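Local coordinates for protein Exo-arabinanase (PDB 3A72) that probably hydrolyses alpha-1,5-linked arabinan from its chain ends, and binds arabinobiose in a pocket of its beta-propeller fold, at residues L213-Y224 and F235-P245. Numbering follows the deposited sequence.
Sequences LPNGQYFYVYEY and FPLYYRLSSDP. With AHR (alpha-L-arabinofuranose), chain B.
Y222 and Y238 form a hydrogen-bonded antiparallel pair in the hairpin of strands 218-225 and 237-242. These are the second and third strands of one four-stranded blade of a six-bladed beta-propeller, a fold consistent with the sialidase-like family. The side chain of Y222 leaves CB with CG between the backbone N and the carbonyl carbon (chi1 57°), which carries the ring across to strand 237-242. There CD2 of Y222 lies 3.5 Å from Y238 O. CE1 and CZ of Y222 take the CB of Y238 in a CH-pi contact over one ring face, 3.5 Å at CZ. CE2 of Y222 lies near both Y238 O and Y238 CB. At the tip, Y222 OH accepts from R240 NE at 3.1 Å, near the guanidinium plane. Y198 hydrogen-bonds both Y222 OH and R240 NH2. Y224 puts its edge against the ring face of Y238, planes at 77°, with Y224 CD2 over the centre of the Y238 ring. On the face that carries F219 and Y239, Y239 CG meets F219 CE1 at 3.3 Å, the rings turned obliquely. Past strand 237-242, P245 CB makes a CH-pi contact over the Y218 ring centre. Beside F235, E223 OE2 accepts from O1 of the bound arabinofuranose at 2.6 Å, while E223 OE1 takes the backbone N-H of S267.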
ATOM      1  N   LEU A 213       3.946 -10.835  11.599  1.00  5.69           N
ATOM      2  CA  LEU A 213       3.509 -10.979  12.970  1.00  5.68           C
ATOM      3  C   LEU A 213       4.641 -11.512  13.851  1.00  5.40           C
ATOM      4  O   LEU A 213       5.621 -12.095  13.339  1.00  6.05           O
ATOM      5  CB  LEU A 213       2.331 -11.964  12.999  1.00  5.95           C
ATOM      6  CG  LEU A 213       1.131 -11.553  12.120  1.00  5.73           C
ATOM      7  CD1 LEU A 213      -0.016 -12.529  12.293  1.00  6.33           C
ATOM      8  CD2 LEU A 213       0.691 -10.125  12.388  1.00  6.41           C
ATOM      9  N   PRO A 214       4.545 -11.326  15.156  1.00  5.61           N
ATOM     10  CA  PRO A 214       5.684 -11.645  16.047  1.00  6.35           C
ATOM     11  C   PRO A 214       5.982 -13.128  16.199  1.00  6.51           C
ATOM     12  O   PRO A 214       7.035 -13.457  16.715  1.00  8.34           O
ATOM     13  CB  PRO A 214       5.263 -10.998  17.391  1.00  7.28           C
ATOM     14  CG  PRO A 214       3.734 -10.982  17.317  1.00  6.83           C
ATOM     15  CD  PRO A 214       3.497 -10.571  15.876  1.00  6.13           C
ATOM     16  N   ASN A 215       5.073 -14.003  15.782  1.00  6.13           N
ATOM     17  CA  ASN A 215       5.314 -15.434  15.793  1.00  6.30           C
ATOM     18  C   ASN A 215       5.832 -15.967  14.460  1.00  6.46           C
ATOM     19  O   ASN A 215       5.920 -17.176  14.284  1.00  8.97           O
ATOM     20  CB  ASN A 215       4.040 -16.178  16.167  1.00  6.43           C
ATOM     21  CG  ASN A 215       2.946 -16.051  15.110  1.00  6.14           C
ATOM     22  OD1 ASN A 215       3.103 -15.250  14.164  1.00  6.15           O
ATOM     23  ND2 ASN A 215       1.892 -16.831  15.226  1.00  6.14           N
ATOM     24  N   GLY A 216       6.195 -15.083  13.547  1.00  6.57           N
ATOM     25  CA  GLY A 216       6.748 -15.469  12.251  1.00  7.27           C
ATOM     26  C   GLY A 216       5.730 -15.691  11.163  1.00  6.20           C
ATOM     27  O   GLY A 216       6.084 -15.905  10.020  1.00  7.46           O
ATOM     28  N   GLN A 217       4.432 -15.672  11.497  1.00  5.80           N
ATOM     29  CA  GLN A 217       3.434 -15.657  10.421  1.00  5.33           C
ATOM     30  C   GLN A 217       3.388 -14.307   9.733  1.00  5.06           C
ATOM     31  O   GLN A 217       3.662 -13.287  10.352  1.00  7.45           O
ATOM     32  CB  GLN A 217       2.044 -15.933  11.016  1.00  5.23           C
ATOM     33  CG  GLN A 217       1.865 -17.328  11.573  1.00  5.70           C
ATOM     34  CD  GLN A 217       0.435 -17.537  12.024  1.00  5.27           C
ATOM     35  OE1 GLN A 217       0.010 -16.945  13.004  1.00  5.95           O
ATOM     36  NE2 GLN A 217      -0.310 -18.319  11.255  1.00  6.08           N
ATOM     37  N   TYR A 218       3.044 -14.321   8.471  1.00  5.09           N
ATOM     38  CA  TYR A 218       2.760 -13.125   7.690  1.00  5.01           C
ATOM     39  C   TYR A 218       1.271 -13.046   7.493  1.00  5.05           C
ATOM     40  O   TYR A 218       0.608 -14.034   7.135  1.00  5.86           O
ATOM     41  CB  TYR A 218       3.469 -13.146   6.332  1.00  5.65           C
ATOM     42  CG  TYR A 218       4.973 -13.091   6.442  1.00  5.81           C
ATOM     43  CD1 TYR A 218       5.666 -11.894   6.249  1.00  6.02           C
ATOM     44  CD2 TYR A 218       5.719 -14.236   6.757  1.00  6.53           C
ATOM     45  CE1 TYR A 218       7.051 -11.849   6.339  1.00  7.02           C
ATOM     46  CE2 TYR A 218       7.096 -14.170   6.853  1.00  7.57           C
ATOM     47  CZ  TYR A 218       7.771 -13.005   6.657  1.00  7.67           C
ATOM     48  OH  TYR A 218       9.135 -12.964   6.755  1.00  9.89           O
ATOM     49  N   PHE A 219       0.736 -11.839   7.728  1.00  4.85           N
ATOM     50  CA  PHE A 219      -0.674 -11.473   7.542  1.00  4.50           C
ATOM     51  C   PHE A 219      -0.807 -10.755   6.205  1.00  4.11           C
ATOM     52  O   PHE A 219      -0.300  -9.644   6.050  1.00  4.83           O
ATOM     53  CB  PHE A 219      -1.108 -10.609   8.716  1.00  5.05           C
ATOM     54  CG  PHE A 219      -2.513 -10.127   8.719  1.00  4.52           C
ATOM     55  CD1 PHE A 219      -3.506 -10.905   9.332  1.00  5.45           C
ATOM     56  CD2 PHE A 219      -2.908  -8.937   8.134  1.00  4.92           C
ATOM     57  CE1 PHE A 219      -4.812 -10.481   9.326  1.00  5.42           C
ATOM     58  CE2 PHE A 219      -4.221  -8.508   8.152  1.00  4.87           C
ATOM     59  CZ  PHE A 219      -5.180  -9.284   8.755  1.00  5.07           C
ATOM     60  N   TYR A 220      -1.414 -11.430   5.258  1.00  4.32           N
ATOM     61  CA  TYR A 220      -1.603 -10.970   3.874  1.00  4.28           C
ATOM     62  C   TYR A 220      -3.047 -10.571   3.722  1.00  3.81           C
ATOM     63  O   TYR A 220      -3.916 -11.472   3.767  1.00  4.78           O
ATOM     64  CB  TYR A 220      -1.170 -12.099   2.947  1.00  4.61           C
ATOM     65  CG  TYR A 220      -1.346 -11.913   1.463  1.00  4.25           C
ATOM     66  CD1 TYR A 220      -0.241 -11.679   0.633  1.00  4.75           C
ATOM     67  CD2 TYR A 220      -2.574 -11.996   0.850  1.00  4.77           C
ATOM     68  CE1 TYR A 220      -0.404 -11.513  -0.737  1.00  4.64           C
ATOM     69  CE2 TYR A 220      -2.742 -11.842  -0.501  1.00  4.99           C
ATOM     70  CZ  TYR A 220      -1.661 -11.607  -1.298  1.00  4.83           C
ATOM     71  OH  TYR A 220      -1.890 -11.494  -2.643  1.00  5.50           O
ATOM     72  N   VAL A 221      -3.359  -9.305   3.558  1.00  4.17           N
ATOM     73  CA  VAL A 221      -4.722  -8.809   3.488  1.00  4.20           C
ATOM     74  C   VAL A 221      -4.969  -8.276   2.074  1.00  3.93           C
ATOM     75  O   VAL A 221      -4.084  -7.781   1.383  1.00  4.20           O
ATOM     76  CB  VAL A 221      -4.982  -7.756   4.579  1.00  4.75           C
ATOM     77  CG1 VAL A 221      -4.270  -6.431   4.324  1.00  5.25           C
ATOM     78  CG2 VAL A 221      -6.481  -7.530   4.828  1.00  5.29           C
ATOM     79  N   TYR A 222      -6.245  -8.390   1.665  1.00  4.09           N
ATOM     80  CA  TYR A 222      -6.654  -7.979   0.328  1.00  4.12           C
ATOM     81  C   TYR A 222      -8.145  -7.701   0.326  1.00  4.46           C
ATOM     82  O   TYR A 222      -8.882  -8.090   1.232  1.00  4.55           O
ATOM     83  CB  TYR A 222      -6.325  -9.059  -0.668  1.00  4.29           C
ATOM     84  CG  TYR A 222      -6.871 -10.461  -0.480  1.00  4.33           C
ATOM     85  CD1 TYR A 222      -7.935 -10.939  -1.216  1.00  4.53           C
ATOM     86  CD2 TYR A 222      -6.259 -11.321   0.420  1.00  5.04           C
ATOM     87  CE1 TYR A 222      -8.408 -12.238  -1.059  1.00  4.65           C
ATOM     88  CE2 TYR A 222      -6.692 -12.636   0.550  1.00  4.73           C
ATOM     89  CZ  TYR A 222      -7.758 -13.089  -0.178  1.00  4.81           C
ATOM     90  OH  TYR A 222      -8.138 -14.412  -0.026  1.00  5.78           O
ATOM     91  N   GLU A 223      -8.595  -6.972  -0.725  1.00  4.14           N
ATOM     92  CA  GLU A 223     -10.023  -6.896  -1.013  1.00  4.35           C
ATOM     93  C   GLU A 223     -10.374  -8.065  -1.901  1.00  4.25           C
ATOM     94  O   GLU A 223      -9.651  -8.386  -2.860  1.00  5.01           O
ATOM     95  CB  GLU A 223     -10.429  -5.555  -1.653  1.00  4.23           C
ATOM     96  CG  GLU A 223      -9.807  -5.318  -3.035  1.00  4.80           C
ATOM     97  CD  GLU A 223     -10.223  -4.027  -3.705  1.00  4.68           C
ATOM     98  OE1 GLU A 223     -10.699  -3.069  -3.007  1.00  4.81           O
ATOM     99  OE2 GLU A 223     -10.053  -3.978  -4.954  1.00  4.89           O
ATOM    100  N   TYR A 224     -11.489  -8.719  -1.632  1.00  4.97           N
ATOM    101  CA  TYR A 224     -11.935  -9.868  -2.440  1.00  4.61           C
ATOM    102  C   TYR A 224     -13.193  -9.390  -3.202  1.00  5.00           C
ATOM    103  O   TYR A 224     -14.296  -9.539  -2.711  1.00  5.54           O
ATOM    104  CB  TYR A 224     -12.129 -11.107  -1.575  1.00  5.18           C
ATOM    105  CG  TYR A 224     -12.565 -12.334  -2.310  1.00  5.14           C
ATOM    106  CD1 TYR A 224     -12.747 -12.432  -3.684  1.00  5.69           C
ATOM    107  CD2 TYR A 224     -12.832 -13.493  -1.619  1.00  5.84           C
ATOM    108  CE1 TYR A 224     -13.139 -13.549  -4.326  1.00  5.74           C
ATOM    109  CE2 TYR A 224     -13.314 -14.641  -2.258  1.00  6.54           C
ATOM    110  CZ  TYR A 224     -13.450 -14.652  -3.610  1.00  6.19           C
ATOM    111  OH  TYR A 224     -13.960 -15.778  -4.197  1.00  7.75           O
ATOM    112  N   PHE A 235     -16.588  -5.939  -2.137  1.00  5.90           N
ATOM    113  CA  PHE A 235     -15.136  -6.036  -1.932  1.00  5.45           C
ATOM    114  C   PHE A 235     -14.809  -6.248  -0.466  1.00  4.88           C
ATOM    115  O   PHE A 235     -13.998  -5.494   0.115  1.00  5.25           O
ATOM    116  CB  PHE A 235     -14.442  -4.772  -2.459  1.00  5.44           C
ATOM    117  CG  PHE A 235     -14.513  -4.561  -3.945  1.00  5.90           C
ATOM    118  CD1 PHE A 235     -13.543  -5.092  -4.749  1.00  6.80           C
ATOM    119  CD2 PHE A 235     -15.479  -3.769  -4.515  1.00  7.91           C
ATOM    120  CE1 PHE A 235     -13.520  -4.860  -6.148  1.00  8.50           C
ATOM    121  CE2 PHE A 235     -15.495  -3.555  -5.877  1.00  9.93           C
ATOM    122  CZ  PHE A 235     -14.480  -4.055  -6.667  1.00  9.38           C
ATOM    123  N   PRO A 236     -15.331  -7.292   0.181  1.00  5.16           N
ATOM    124  CA  PRO A 236     -14.976  -7.541   1.601  1.00  4.84           C
ATOM    125  C   PRO A 236     -13.509  -7.800   1.775  1.00  4.57           C
ATOM    126  O   PRO A 236     -12.822  -8.377   0.922  1.00  5.20           O
ATOM    127  CB  PRO A 236     -15.762  -8.801   1.934  1.00  5.63           C
ATOM    128  CG  PRO A 236     -15.916  -9.485   0.589  1.00  5.47           C
ATOM    129  CD  PRO A 236     -16.177  -8.360  -0.381  1.00  5.47           C
ATOM    130  N   LEU A 237     -13.010  -7.419   2.954  1.00  4.46           N
ATOM    131  CA  LEU A 237     -11.622  -7.701   3.289  1.00  4.68           C
ATOM    132  C   LEU A 237     -11.462  -9.168   3.688  1.00  4.27           C
ATOM    133  O   LEU A 237     -12.241  -9.732   4.473  1.00  4.74           O
ATOM    134  CB  LEU A 237     -11.123  -6.810   4.430  1.00  4.67           C
ATOM    135  CG  LEU A 237     -11.204  -5.316   4.131  1.00  5.76           C
ATOM    136  CD1 LEU A 237     -10.441  -4.574   5.233  1.00  6.27           C
ATOM    137  CD2 LEU A 237     -10.721  -4.952   2.747  1.00  6.57           C
ATOM    138  N   TYR A 238     -10.402  -9.776   3.147  1.00  4.70           N
ATOM    139  CA  TYR A 238      -9.974 -11.147   3.433  1.00  4.33           C
ATOM    140  C   TYR A 238      -8.511 -11.129   3.775  1.00  4.21           C
ATOM    141  O   TYR A 238      -7.763 -10.237   3.369  1.00  4.85           O
ATOM    142  CB  TYR A 238     -10.177 -12.072   2.194  1.00  4.95           C
ATOM    143  CG  TYR A 238     -11.547 -12.676   2.075  1.00  4.63           C
ATOM    144  CD1 TYR A 238     -12.685 -11.913   1.885  1.00  5.02           C
ATOM    145  CD2 TYR A 238     -11.701 -14.051   2.155  1.00  5.37           C
ATOM    146  CE1 TYR A 238     -13.919 -12.521   1.787  1.00  5.79           C
ATOM    147  CE2 TYR A 238     -12.955 -14.686   2.050  1.00  6.33           C
ATOM    148  CZ  TYR A 238     -14.062 -13.905   1.873  1.00  5.87           C
ATOM    149  OH  TYR A 238     -15.310 -14.453   1.751  1.00  7.59           O
ATOM    150  N   TYR A 239      -8.058 -12.155   4.515  1.00  4.39           N
ATOM    151  CA  TYR A 239      -6.645 -12.336   4.739  1.00  3.99           C
ATOM    152  C   TYR A 239      -6.285 -13.804   4.650  1.00  4.46           C
ATOM    153  O   TYR A 239      -7.094 -14.719   4.769  1.00  5.47           O
ATOM    154  CB  TYR A 239      -6.222 -11.759   6.045  1.00  4.92           C
ATOM    155  CG  TYR A 239      -6.951 -12.073   7.334  1.00  4.54           C
ATOM    156  CD1 TYR A 239      -6.557 -13.127   8.157  1.00  5.05           C
ATOM    157  CD2 TYR A 239      -7.999 -11.287   7.739  1.00  4.90           C
ATOM    158  CE1 TYR A 239      -7.221 -13.391   9.354  1.00  4.95           C
ATOM    159  CE2 TYR A 239      -8.622 -11.525   8.948  1.00  4.75           C
ATOM    160  CZ  TYR A 239      -8.247 -12.558   9.750  1.00  4.42           C
ATOM    161  OH  TYR A 239      -8.886 -12.706  10.972  1.00  5.32           O
ATOM    162  N   ARG A 240      -4.992 -13.995   4.400  1.00  4.64           N
ATOM    163  CA  ARG A 240      -4.327 -15.302   4.406  1.00  4.65           C
ATOM    164  C   ARG A 240      -3.142 -15.196   5.344  1.00  4.53           C
ATOM    165  O   ARG A 240      -2.498 -14.168   5.465  1.00  5.41           O
ATOM    166  CB  ARG A 240      -3.898 -15.686   3.005  1.00  4.95           C
ATOM    167  CG  ARG A 240      -5.067 -16.077   2.131  1.00  5.09           C
ATOM    168  CD  ARG A 240      -4.715 -16.243   0.693  1.00  5.92           C
ATOM    169  NE  ARG A 240      -5.890 -16.491  -0.147  1.00  5.43           N
ATOM    170  CZ  ARG A 240      -5.965 -17.359  -1.134  1.00  6.24           C
ATOM    171  NH1 ARG A 240      -4.963 -18.144  -1.487  1.00 10.90           N
ATOM    172  NH2 ARG A 240      -7.087 -17.399  -1.843  1.00  6.56           N
ATOM    173  N   LEU A 241      -2.862 -16.329   6.016  1.00  4.95           N
ATOM    174  CA  LEU A 241      -1.766 -16.427   6.956  1.00  5.25           C
ATOM    175  C   LEU A 241      -0.786 -17.485   6.505  1.00  5.55           C
ATOM    176  O   LEU A 241      -1.201 -18.640   6.234  1.00  6.68           O
ATOM    177  CB  LEU A 241      -2.341 -16.776   8.339  1.00  5.83           C
ATOM    178  CG  LEU A 241      -3.091 -15.578   8.973  1.00  6.97           C
ATOM    179  CD1 LEU A 241      -4.225 -15.985   9.849  1.00  7.95           C
ATOM    180  CD2 LEU A 241      -2.058 -14.671   9.677  1.00  7.57           C
ATOM    181  N   SER A 242       0.489 -17.134   6.454  1.00  5.95           N
ATOM    182  CA  SER A 242       1.549 -18.062   6.036  1.00  5.65           C
ATOM    183  C   SER A 242       2.823 -17.701   6.720  1.00  6.11           C
ATOM    184  O   SER A 242       3.119 -16.500   6.834  1.00  7.01           O
ATOM    185  CB  SER A 242       1.780 -17.986   4.544  1.00  6.13           C
ATOM    186  OG  SER A 242       2.790 -18.876   4.165  1.00  6.74           O
ATOM    187  N   SER A 243       3.637 -18.687   7.120  1.00  6.29           N
ATOM    188  CA  SER A 243       4.970 -18.397   7.672  1.00  6.76           C
ATOM    189  C   SER A 243       6.025 -18.319   6.617  1.00  7.37           C
ATOM    190  O   SER A 243       7.200 -18.082   6.900  1.00  9.27           O
ATOM    191  CB  SER A 243       5.333 -19.458   8.709  1.00  8.51           C
ATOM    192  OG  SER A 243       4.461 -19.214   9.839  1.00 12.09           O
ATOM    193  N   ASP A 244       5.744 -18.485   5.361  1.00  7.14           N
ATOM    194  CA  ASP A 244       6.528 -18.374   4.158  1.00  6.62           C
ATOM    195  C   ASP A 244       5.918 -17.257   3.295  1.00  6.17           C
ATOM    196  O   ASP A 244       4.875 -17.473   2.694  1.00  6.45           O
ATOM    197  CB  ASP A 244       6.597 -19.662   3.380  1.00  7.72           C
ATOM    198  CG  ASP A 244       7.445 -19.602   2.160  1.00  8.55           C
ATOM    199  OD1 ASP A 244       7.883 -18.480   1.756  1.00  8.37           O
ATOM    200  OD2 ASP A 244       7.693 -20.683   1.540  1.00 11.92           O
ATOM    201  N   PRO A 245       6.574 -16.094   3.255  1.00  6.39           N
ATOM    202  CA  PRO A 245       5.959 -14.960   2.570  1.00  5.96           C
ATOM    203  C   PRO A 245       5.916 -15.143   1.051  1.00  5.61           C
ATOM    204  O   PRO A 245       5.282 -14.345   0.359  1.00  6.62           O
ATOM    205  CB  PRO A 245       6.833 -13.783   2.995  1.00  6.48           C
ATOM    206  CG  PRO A 245       8.193 -14.423   3.183  1.00  7.42           C
ATOM    207  CD  PRO A 245       7.909 -15.778   3.813  1.00  7.06           C
TER
HETATM  208  O5  AHR B   1      -8.206   0.967 -10.172  1.00  4.41           O
HETATM  209  C5  AHR B   1      -7.425  -0.269 -10.105  1.00  4.63           C
HETATM  210  C4  AHR B   1      -8.242  -1.301  -9.381  1.00  4.71           C
HETATM  211  O4  AHR B   1      -8.341  -0.907  -8.005  1.00  4.82           O
HETATM  212  C3  AHR B   1      -7.585  -2.677  -9.373  1.00  4.55           C
HETATM  213  O3  AHR B   1      -8.002  -3.419 -10.533  1.00  4.87           O
HETATM  214  C2  AHR B   1      -8.124  -3.286  -8.055  1.00  4.67           C
HETATM  215  O2  AHR B   1      -7.202  -4.175  -7.428  1.00  4.52           O
HETATM  216  C1  AHR B   1      -8.466  -2.076  -7.187  1.00  4.63           C
HETATM  217  O1  AHR B   1      -9.869  -2.111  -6.797  1.00  5.43           O
HETATM  218  O   HOH W   1       5.996 -18.957  12.083  1.00 19.51           O
HETATM  219  O   HOH W   2       8.431 -16.779   9.177  1.00 14.52           O